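Side-chain contacts in proline dipeptidase (Streptococcus agalactiae, PDB 3OOO), which probably acts as a manganese-dependent hydrolase of the M24B peptidase family, this chain being its N-terminal creatinase/prolidase-type domain: residues A[9-14]-A[123-128]; A[72-77]-A[83-88]. All coordinates share one frame; numbering follows the deposited sequence. Where two conformers were deposited one is given.

Interaction 1. Residues A[9-14]-A[123-128]; sequences RHHLHS and NLTPYI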
ATOM      1  N   ARG A   9     -11.078 -12.822 -16.617  1.00 12.59           N
ATOM      2  CA  ARG A   9     -10.212 -13.828 -17.222  0.50 13.17           C
ATOM      3  C   ARG A   9     -10.043 -13.596 -18.725  1.00 13.32           C
ATOM      4  O   ARG A   9      -8.925 -13.628 -19.246  1.00 13.20           O
ATOM      5  CB  ARG A   9     -10.758 -15.232 -16.946  0.50 13.19           C
ATOM      6  CG  ARG A   9      -9.794 -16.346 -17.301  0.50 14.28           C
ATOM      7  CD  ARG A   9     -10.375 -17.707 -16.978  0.50 15.54           C
ATOM      8  NE  ARG A   9     -11.584 -17.959 -17.753  0.50 16.71           N
ATOM      9  CZ  ARG A   9     -11.584 -18.377 -19.013  0.50 17.55           C
ATOM     10  NH1 ARG A   9     -10.439 -18.592 -19.646  0.50 17.78           N
ATOM     11  NH2 ARG A   9     -12.734 -18.575 -19.642  0.50 17.96           N
ATOM     12  N   HIS A  10     -11.153 -13.351 -19.420  1.00 13.91           N
ATOM     13  CA  HIS A  10     -11.100 -13.087 -20.858  1.00 14.88           C
ATOM     14  C   HIS A  10     -10.391 -11.772 -21.167  1.00 14.79           C
ATOM     15  O   HIS A  10      -9.670 -11.666 -22.163  1.00 14.89           O
ATOM     16  CB  HIS A  10     -12.504 -13.111 -21.469  1.00 15.41           C
ATOM     17  CG  HIS A  10     -13.087 -14.486 -21.572  1.00 17.29           C
ATOM     18  ND1 HIS A  10     -12.601 -15.436 -22.445  1.00 20.22           N
ATOM     19  CD2 HIS A  10     -14.111 -15.074 -20.909  1.00 18.80           C
ATOM     20  CE1 HIS A  10     -13.300 -16.549 -22.314  1.00 20.24           C
ATOM     21  NE2 HIS A  10     -14.222 -16.356 -21.388  1.00 20.23           N
ATOM     22  N   HIS A  11     -10.580 -10.785 -20.296  1.00 14.51           N
ATOM     23  CA  HIS A  11      -9.921  -9.493 -20.441  1.00 14.67           C
ATOM     24  C   HIS A  11      -8.404  -9.601 -20.349  1.00 15.15           C
ATOM     25  O   HIS A  11      -7.685  -8.868 -21.024  1.00 15.05           O
ATOM     26  CB  HIS A  11     -10.435  -8.508 -19.398  1.00 14.10           C
ATOM     27  CG  HIS A  11      -9.665  -7.227 -19.354  1.00 13.52           C
ATOM     28  ND1 HIS A  11      -9.634  -6.341 -20.410  1.00 12.76           N
ATOM     29  CD2 HIS A  11      -8.892  -6.686 -18.383  1.00 13.17           C
ATOM     30  CE1 HIS A  11      -8.876  -5.308 -20.090  1.00 12.73           C
ATOM     31  NE2 HIS A  11      -8.413  -5.493 -18.867  1.00 13.74           N
ATOM     32  N   LEU A  12      -7.919 -10.510 -19.504  1.00 15.96           N
ATOM     33  CA  LEU A  12      -6.486 -10.749 -19.411  1.00 16.75           C
ATOM     34  C   LEU A  12      -5.896 -11.128 -20.771  1.00 17.75           C
ATOM     35  O   LEU A  12      -4.758 -10.772 -21.062  1.00 18.19           O
ATOM     36  CB  LEU A  12      -6.165 -11.818 -18.361  1.00 16.37           C
ATOM     37  CG  LEU A  12      -6.498 -11.522 -16.894  1.00 15.60           C
ATOM     38  CD1 LEU A  12      -6.224 -12.752 -16.050  1.00 15.07           C
ATOM     39  CD2 LEU A  12      -5.714 -10.328 -16.352  1.00 16.09           C
ATOM     40  N   HIS A  13      -6.678 -11.816 -21.607  1.00 18.83           N
ATOM     41  CA  HIS A  13      -6.231 -12.150 -22.967  1.00 19.96           C
ATOM     42  C   HIS A  13      -5.995 -10.897 -23.829  1.00 20.01           C
ATOM     43  O   HIS A  13      -5.080 -10.880 -24.659  1.00 20.84           O
ATOM     44  CB  HIS A  13      -7.198 -13.117 -23.679  1.00 20.28           C
ATOM     45  CG  HIS A  13      -7.557 -14.335 -22.878  1.00 22.15           C
ATOM     46  ND1 HIS A  13      -8.813 -14.904 -22.916  1.00 24.21           N
ATOM     47  CD2 HIS A  13      -6.831 -15.088 -22.016  1.00 23.65           C
ATOM     48  CE1 HIS A  13      -8.844 -15.956 -22.117  1.00 24.14           C
ATOM     49  NE2 HIS A  13      -7.654 -16.088 -21.558  1.00 23.55           N
ATOM     50  N   SER A  14      -6.820  -9.868 -23.636  0.50 19.77           N
ATOM     51  CA  SER A  14      -6.723  -8.628 -24.413  0.50 19.35           C
ATOM     52  C   SER A  14      -5.427  -7.871 -24.140  0.50 19.24           C
ATOM     53  O   SER A  14      -4.959  -7.101 -24.980  0.50 19.32           O
ATOM     54  CB  SER A  14      -7.925  -7.719 -24.140  0.50 19.34           C
ATOM     55  OG  SER A  14      -9.145  -8.385 -24.411  0.50 18.65           O
ATOM     56  N   ASN A 123      -1.066  -1.610 -12.165  1.00 14.47           N
ATOM     57  CA  ASN A 123      -2.399  -1.425 -11.616  1.00 14.01           C
ATOM     58  C   ASN A 123      -3.452  -2.032 -12.532  1.00 14.19           C
ATOM     59  O   ASN A 123      -3.202  -2.245 -13.726  1.00 14.15           O
ATOM     60  CB  ASN A 123      -2.681   0.065 -11.398  1.00 14.08           C
ATOM     61  CG  ASN A 123      -3.941   0.317 -10.592  1.00 13.80           C
ATOM     62  OD1 ASN A 123      -4.280  -0.438  -9.679  1.00 11.80           O
ATOM     63  ND2 ASN A 123      -4.647   1.388 -10.931  1.00 16.43           N
ATOM     64  N   LEU A 124      -4.620  -2.315 -11.960  1.00 14.35           N
ATOM     65  CA  LEU A 124      -5.768  -2.774 -12.728  1.00 14.66           C
ATOM     66  C   LEU A 124      -6.004  -1.851 -13.917  1.00 15.05           C
ATOM     67  O   LEU A 124      -5.780  -0.637 -13.838  1.00 15.33           O
ATOM     68  CB  LEU A 124      -7.026  -2.805 -11.859  1.00 14.66           C
ATOM     69  CG  LEU A 124      -7.029  -3.628 -10.571  1.00 14.84           C
ATOM     70  CD1 LEU A 124      -8.408  -3.513  -9.927  1.00 15.06           C
ATOM     71  CD2 LEU A 124      -6.662  -5.088 -10.809  1.00 14.88           C
ATOM     72  N   THR A 125      -6.448  -2.443 -15.019  1.00 15.15           N
ATOM     73  CA  THR A 125      -6.809  -1.701 -16.213  1.00 15.54           C
ATOM     74  C   THR A 125      -8.123  -0.957 -15.973  1.00 15.59           C
ATOM     75  O   THR A 125      -8.880  -1.316 -15.069  1.00 15.72           O
ATOM     76  CB  THR A 125      -7.001  -2.658 -17.393  1.00 15.45           C
ATOM     77  OG1 THR A 125      -7.925  -3.682 -17.011  1.00 15.82           O
ATOM     78  CG2 THR A 125      -5.679  -3.287 -17.800  1.00 15.38           C
ATOM     79  N   PRO A 126      -8.401   0.090 -16.775  1.00 15.98           N
ATOM     80  CA  PRO A 126      -9.688   0.770 -16.650  1.00 15.95           C
ATOM     81  C   PRO A 126     -10.887  -0.175 -16.742  1.00 15.70           C
ATOM     82  O   PRO A 126     -11.852   0.000 -16.000  1.00 15.62           O
ATOM     83  CB  PRO A 126      -9.676   1.745 -17.827  1.00 16.31           C
ATOM     84  CG  PRO A 126      -8.243   2.090 -17.983  1.00 16.37           C
ATOM     85  CD  PRO A 126      -7.487   0.820 -17.675  1.00 16.09           C
ATOM     86  N   TYR A 127     -10.817  -1.177 -17.619  1.00 15.58           N
ATOM     87  CA  TYR A 127     -11.912  -2.142 -17.769  1.00 15.60           C
ATOM     88  C   TYR A 127     -12.274  -2.827 -16.451  1.00 16.15           C
ATOM     89  O   TYR A 127     -13.452  -2.921 -16.098  1.00 16.25           O
ATOM     90  CB  TYR A 127     -11.600  -3.187 -18.849  1.00 15.36           C
ATOM     91  CG  TYR A 127     -12.656  -4.270 -18.966  1.00 15.01           C
ATOM     92  CD1 TYR A 127     -13.898  -4.002 -19.538  1.00 15.43           C
ATOM     93  CD2 TYR A 127     -12.415  -5.561 -18.491  1.00 15.03           C
ATOM     94  CE1 TYR A 127     -14.867  -4.990 -19.643  1.00 16.00           C
ATOM     95  CE2 TYR A 127     -13.378  -6.556 -18.589  1.00 15.98           C
ATOM     96  CZ  TYR A 127     -14.604  -6.264 -19.166  1.00 16.16           C
ATOM     97  OH  TYR A 127     -15.565  -7.242 -19.269  1.00 17.55           O
ATOM     98  N   ILE A 128     -11.261  -3.303 -15.729  1.00 16.47           N
ATOM     99  CA  ILE A 128     -11.491  -3.945 -14.432  1.00 17.16           C
ATOM    100  C   ILE A 128     -11.926  -2.912 -13.381  1.00 18.24           C
ATOM    101  O   ILE A 128     -12.853  -3.163 -12.608  1.00 18.05           O
ATOM    102  CB  ILE A 128     -10.254  -4.749 -13.944  1.00 16.78           C
ATOM    103  CG1 ILE A 128      -9.862  -5.820 -14.971  1.00 16.21           C
ATOM    104  CG2 ILE A 128     -10.537  -5.408 -12.589  1.00 16.20           C
ATOM    105  CD1 ILE A 128      -8.531  -6.511 -14.691  1.00 15.27           C
TER
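His11 and Tyr127 mark the closest backbone approach, their CA atoms 8.1 Å apart, where helix 3-14 meets the start of the short helix 126-129. This is helix-to-helix packing on the mixed sheet of the creatinase/prolidase N-terminal domain. Leu12, Thr125 and Ile128 all touch Leu99 of strand 97-100, so both segments rest against the same part of that sheet.

His11 carries the contact. With CG anti to the backbone N (chi1 171°), its imidazole reaches out from helix 3-14, and Thr125, Tyr127 and Ile128 close in around it. Thr125, the residue at the N-cap position of helix 126-129, comes head-on at the ring edge: its OG1 lies near the imidazole plane, 2.6 Å from His11 NE2. The hydrogen bond is short but bent (138°), and either partner could supply the proton. Tyr127 covers one face. Its side chain slides past His11 in the opposite direction, bringing CB over the imidazole in a CH-pi contact 4.0 Å from the ring centroid. The phenol ring follows at a slant, its plane turned 42° from that of the imidazole, and it extends back far enough for Tyr127 CE2 to approach His11 CB at 3.6 Å. In this way the imidazole is gripped by a polar bond at NE2 and by carbon packing over one face, which together should limit its rotation. Ile128 meets it obliquely, with CG1 and CD1 each 3.7 Å from His11 CD2. The tightest carbon contact is off-centre on the covered face, where Tyr127 CD2 sits 3.3 Å from His11 CG.

Interaction 2. Residues A[72-77]-A[83-88]; sequences PVFGYI and WQKIAS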
ATOM      1  N   PRO A  72     -10.845 -23.391  -6.072  1.00  8.57           N
ATOM      2  CA  PRO A  72      -9.904 -23.780  -5.011  1.00  8.32           C
ATOM      3  C   PRO A  72      -9.586 -22.694  -3.987  1.00  8.01           C
ATOM      4  O   PRO A  72      -9.449 -21.516  -4.330  1.00  7.72           O
ATOM      5  CB  PRO A  72      -8.642 -24.169  -5.783  1.00  8.37           C
ATOM      6  CG  PRO A  72      -9.160 -24.622  -7.108  1.00  8.65           C
ATOM      7  CD  PRO A  72     -10.294 -23.690  -7.409  1.00  8.41           C
ATOM      8  N   VAL A  73      -9.487 -23.120  -2.732  1.00  7.75           N
ATOM      9  CA  VAL A  73      -9.141 -22.253  -1.617  1.00  7.61           C
ATOM     10  C   VAL A  73      -8.002 -22.907  -0.848  1.00  7.38           C
ATOM     11  O   VAL A  73      -8.013 -24.119  -0.629  1.00  8.12           O
ATOM     12  CB  VAL A  73     -10.336 -22.071  -0.646  1.00  7.43           C
ATOM     13  CG1 VAL A  73      -9.947 -21.224   0.572  1.00  8.43           C
ATOM     14  CG2 VAL A  73     -11.531 -21.449  -1.355  1.00  7.40           C
ATOM     15  N   PHE A  74      -7.006 -22.115  -0.459  1.00  6.77           N
ATOM     16  CA  PHE A  74      -5.996 -22.599   0.480  1.00  6.37           C
ATOM     17  C   PHE A  74      -5.631 -21.516   1.480  1.00  6.25           C
ATOM     18  O   PHE A  74      -6.004 -20.359   1.316  1.00  5.55           O
ATOM     19  CB  PHE A  74      -4.773 -23.221  -0.228  1.00  6.68           C
ATOM     20  CG  PHE A  74      -3.873 -22.233  -0.924  1.00  6.55           C
ATOM     21  CD1 PHE A  74      -2.560 -22.042  -0.476  1.00  6.40           C
ATOM     22  CD2 PHE A  74      -4.304 -21.530  -2.046  1.00  6.80           C
ATOM     23  CE1 PHE A  74      -1.698 -21.151  -1.119  1.00  5.83           C
ATOM     24  CE2 PHE A  74      -3.450 -20.620  -2.692  1.00  6.66           C
ATOM     25  CZ  PHE A  74      -2.144 -20.442  -2.232  1.00  6.42           C
ATOM     26  N   GLY A  75      -4.926 -21.909   2.532  1.00  6.21           N
ATOM     27  CA  GLY A  75      -4.628 -20.987   3.605  1.00  6.78           C
ATOM     28  C   GLY A  75      -3.321 -21.267   4.298  1.00  6.83           C
ATOM     29  O   GLY A  75      -2.593 -22.199   3.942  1.00  6.87           O
ATOM     30  N   TYR A  76      -3.035 -20.446   5.300  1.00  7.10           N
ATOM     31  CA  TYR A  76      -1.815 -20.575   6.078  1.00  7.38           C
ATOM     32  C   TYR A  76      -2.083 -20.254   7.542  1.00  7.77           C
ATOM     33  O   TYR A  76      -2.860 -19.357   7.852  1.00  7.76           O
ATOM     34  CB  TYR A  76      -0.714 -19.669   5.508  1.00  7.29           C
ATOM     35  CG  TYR A  76      -0.855 -18.197   5.848  1.00  6.65           C
ATOM     36  CD1 TYR A  76       0.046 -17.574   6.709  1.00  6.88           C
ATOM     37  CD2 TYR A  76      -1.896 -17.432   5.318  1.00  6.51           C
ATOM     38  CE1 TYR A  76      -0.076 -16.222   7.029  1.00  6.02           C
ATOM     39  CE2 TYR A  76      -2.028 -16.083   5.630  1.00  6.51           C
ATOM     40  CZ  TYR A  76      -1.117 -15.489   6.485  1.00  6.81           C
ATOM     41  OH  TYR A  76      -1.252 -14.162   6.792  1.00  8.16           O
ATOM     42  N   ILE A  77      -1.454 -21.022   8.427  1.00  8.33           N
ATOM     43  CA  ILE A  77      -1.482 -20.729   9.857  1.00  8.90           C
ATOM     44  C   ILE A  77      -0.358 -19.745  10.185  1.00  9.24           C
ATOM     45  O   ILE A  77       0.530 -19.502   9.364  1.00  8.41           O
ATOM     46  CB  ILE A  77      -1.417 -22.010  10.740  1.00  9.03           C
ATOM     47  CG1 ILE A  77      -0.113 -22.790  10.526  1.00  9.01           C
ATOM     48  CG2 ILE A  77      -2.634 -22.901  10.490  1.00  9.47           C
ATOM     49  CD1 ILE A  77       0.100 -23.902  11.566  1.00 10.12           C
ATOM     50  N   TRP A  83       4.187 -16.278   1.944  1.00  8.06           N
ATOM     51  CA  TRP A  83       4.801 -16.144   0.622  1.00  8.06           C
ATOM     52  C   TRP A  83       5.321 -17.484   0.117  1.00  8.44           C
ATOM     53  O   TRP A  83       5.139 -17.819  -1.057  1.00  7.70           O
ATOM     54  CB  TRP A  83       5.891 -15.070   0.635  1.00  8.33           C
ATOM     55  CG  TRP A  83       5.426 -13.847   1.351  1.00  8.32           C
ATOM     56  CD1 TRP A  83       5.866 -13.385   2.560  1.00  8.68           C
ATOM     57  CD2 TRP A  83       4.379 -12.962   0.940  1.00  7.83           C
ATOM     58  NE1 TRP A  83       5.174 -12.251   2.913  1.00  9.14           N
ATOM     59  CE2 TRP A  83       4.255 -11.969   1.937  1.00  8.35           C
ATOM     60  CE3 TRP A  83       3.541 -12.901  -0.183  1.00  7.67           C
ATOM     61  CZ2 TRP A  83       3.327 -10.931   1.852  1.00  8.00           C
ATOM     62  CZ3 TRP A  83       2.619 -11.866  -0.270  1.00  7.81           C
ATOM     63  CH2 TRP A  83       2.519 -10.891   0.745  1.00  8.36           C
ATOM     64  N   GLN A  84       5.946 -18.249   1.010  1.00  8.49           N
ATOM     65  CA  GLN A  84       6.382 -19.607   0.697  0.50  9.00           C
ATOM     66  C   GLN A  84       5.181 -20.508   0.415  1.00  8.84           C
ATOM     67  O   GLN A  84       5.221 -21.359  -0.483  1.00  8.58           O
ATOM     68  CB  GLN A  84       7.220 -20.177   1.845  0.50  9.30           C
ATOM     69  CG  GLN A  84       8.575 -19.504   2.022  0.50 11.32           C
ATOM     70  CD  GLN A  84       9.305 -19.986   3.261  0.50 12.80           C
ATOM     71  OE1 GLN A  84      10.224 -19.328   3.749  0.50 15.49           O
ATOM     72  NE2 GLN A  84       8.895 -21.135   3.782  0.50 13.98           N
ATOM     73  N   LYS A  85       4.110 -20.316   1.189  1.00  8.45           N
ATOM     74  CA  LYS A  85       2.887 -21.095   1.013  0.50  8.13           C
ATOM     75  C   LYS A  85       2.297 -20.863  -0.374  1.00  8.30           C
ATOM     76  O   LYS A  85       1.898 -21.809  -1.055  1.00  8.08           O
ATOM     77  CB  LYS A  85       1.859 -20.741   2.092  0.50  8.27           C
ATOM     78  CG  LYS A  85       0.708 -21.721   2.200  0.50  8.06           C
ATOM     79  CD  LYS A  85       1.161 -23.013   2.862  0.50  9.79           C
ATOM     80  CE  LYS A  85       0.064 -24.054   2.822  0.50 11.25           C
ATOM     81  NZ  LYS A  85       0.557 -25.359   3.332  0.50 12.57           N
ATOM     82  N   ILE A  86       2.241 -19.598  -0.783  1.00  7.78           N
ATOM     83  CA  ILE A  86       1.740 -19.240  -2.107  1.00  7.90           C
ATOM     84  C   ILE A  86       2.630 -19.859  -3.186  1.00  7.92           C
ATOM     85  O   ILE A  86       2.130 -20.465  -4.135  1.00  8.13           O
ATOM     86  CB  ILE A  86       1.654 -17.702  -2.289  1.00  7.64           C
ATOM     87  CG1 ILE A  86       0.604 -17.109  -1.341  1.00  7.34           C
ATOM     88  CG2 ILE A  86       1.356 -17.332  -3.751  1.00  7.66           C
ATOM     89  CD1 ILE A  86       0.750 -15.594  -1.116  1.00  6.80           C
ATOM     90  N   ALA A  87       3.943 -19.720  -3.020  1.00  8.32           N
ATOM     91  CA  ALA A  87       4.912 -20.218  -4.003  1.00  8.80           C
ATOM     92  C   ALA A  87       4.853 -21.736  -4.192  1.00  9.31           C
ATOM     93  O   ALA A  87       5.090 -22.238  -5.297  1.00  9.96           O
ATOM     94  CB  ALA A  87       6.324 -19.789  -3.618  1.00  9.23           C
ATOM     95  N   SER A  88       4.542 -22.463  -3.121  1.00  9.57           N
ATOM     96  CA  SER A  88       4.522 -23.924  -3.160  0.50  9.77           C
ATOM     97  C   SER A  88       3.177 -24.484  -3.606  1.00  9.77           C
ATOM     98  O   SER A  88       3.072 -25.666  -3.946  1.00 10.26           O
ATOM     99  CB  SER A  88       4.892 -24.502  -1.790  0.50  9.80           C
ATOM    100  OG  SER A  88       6.196 -24.110  -1.401  0.50 10.71           O
TER
HETATM  101  O   HOH W   1      -1.544 -24.355   5.859  1.00 22.18           O
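Phe74, Gly75 and Tyr76 of strand 73-76 meet Lys85 and Ile86 of helix 82-89 in a strand-on-helix packing at one edge of the domain's mixed sheet. The chain turns back after the strand, and the axis of residues 83-88 runs at 149° to that of strand 73-76, roughly antiparallel, and passes it at 8.8 Å.

Phe74 and Tyr76 both send their CB toward the helix, but the two rings then serve different neighbours. In Phe74, CG lies between the backbone N and the carbonyl carbon (chi1 72°), which aims the far end of the ring at the helix backbone. The ring presents its edge there: Ile86 CA is close to the ring plane, 4.1 Å from Phe74 CE1. Lys85 O approaches the same CE1 obliquely at 3.7 Å, while Ile86 CG1 packs loosely against Phe74 CZ at 4.4 Å. Tyr76 touches the helix through its base, CB standing 4.1 Å from Lys85 CG. Its ring leads away to lie at a shallow angle against Phe56 of strand 54-58, and its hydroxyl hydrogen-bonds to Gln42 N. Phe56 also meets the Phe74 ring and touches Ile86.

The Lys85 side chain crosses the strand at Gly75, its CG packed between the two aromatic residues. The chain is bent at chi2 (74°), which lays the methylenes past the Gly75 carbonyl, with CE 3.4 Å from Gly75 O. Lys85 was deposited in two conformers, so the contacts of its ammonium group are doubtful: in the one given here it has a long, weak ion pair with Glu80 OE2. In that conformer a water also bridges the two segments, giving a proton to Gly75 O at 3.1 Å and accepting a weak hydrogen bond from Lys85 NZ at 3.4 Å.

In the fold
Along the chain the segments come in the order 9-14, 72-77, 83-88 and 123-128, so interaction 1 joins the two ends of the domain and interaction 2 is a local turn-back in its middle. Their centres are 25 Å apart, on opposite sides of the chain's centre, and the nearest atoms remain about 11 Å from each other. What they share is the mixed sheet. Strand 73-76 of interaction 2 is its outermost strand on one side; residues 123-128 of interaction 1 begin at the last residue of strand 120-123, the outermost on the other. One contact joins two helices, the other a helix to an edge strand, all within the N-terminal domain that precedes the peptidase M24 part.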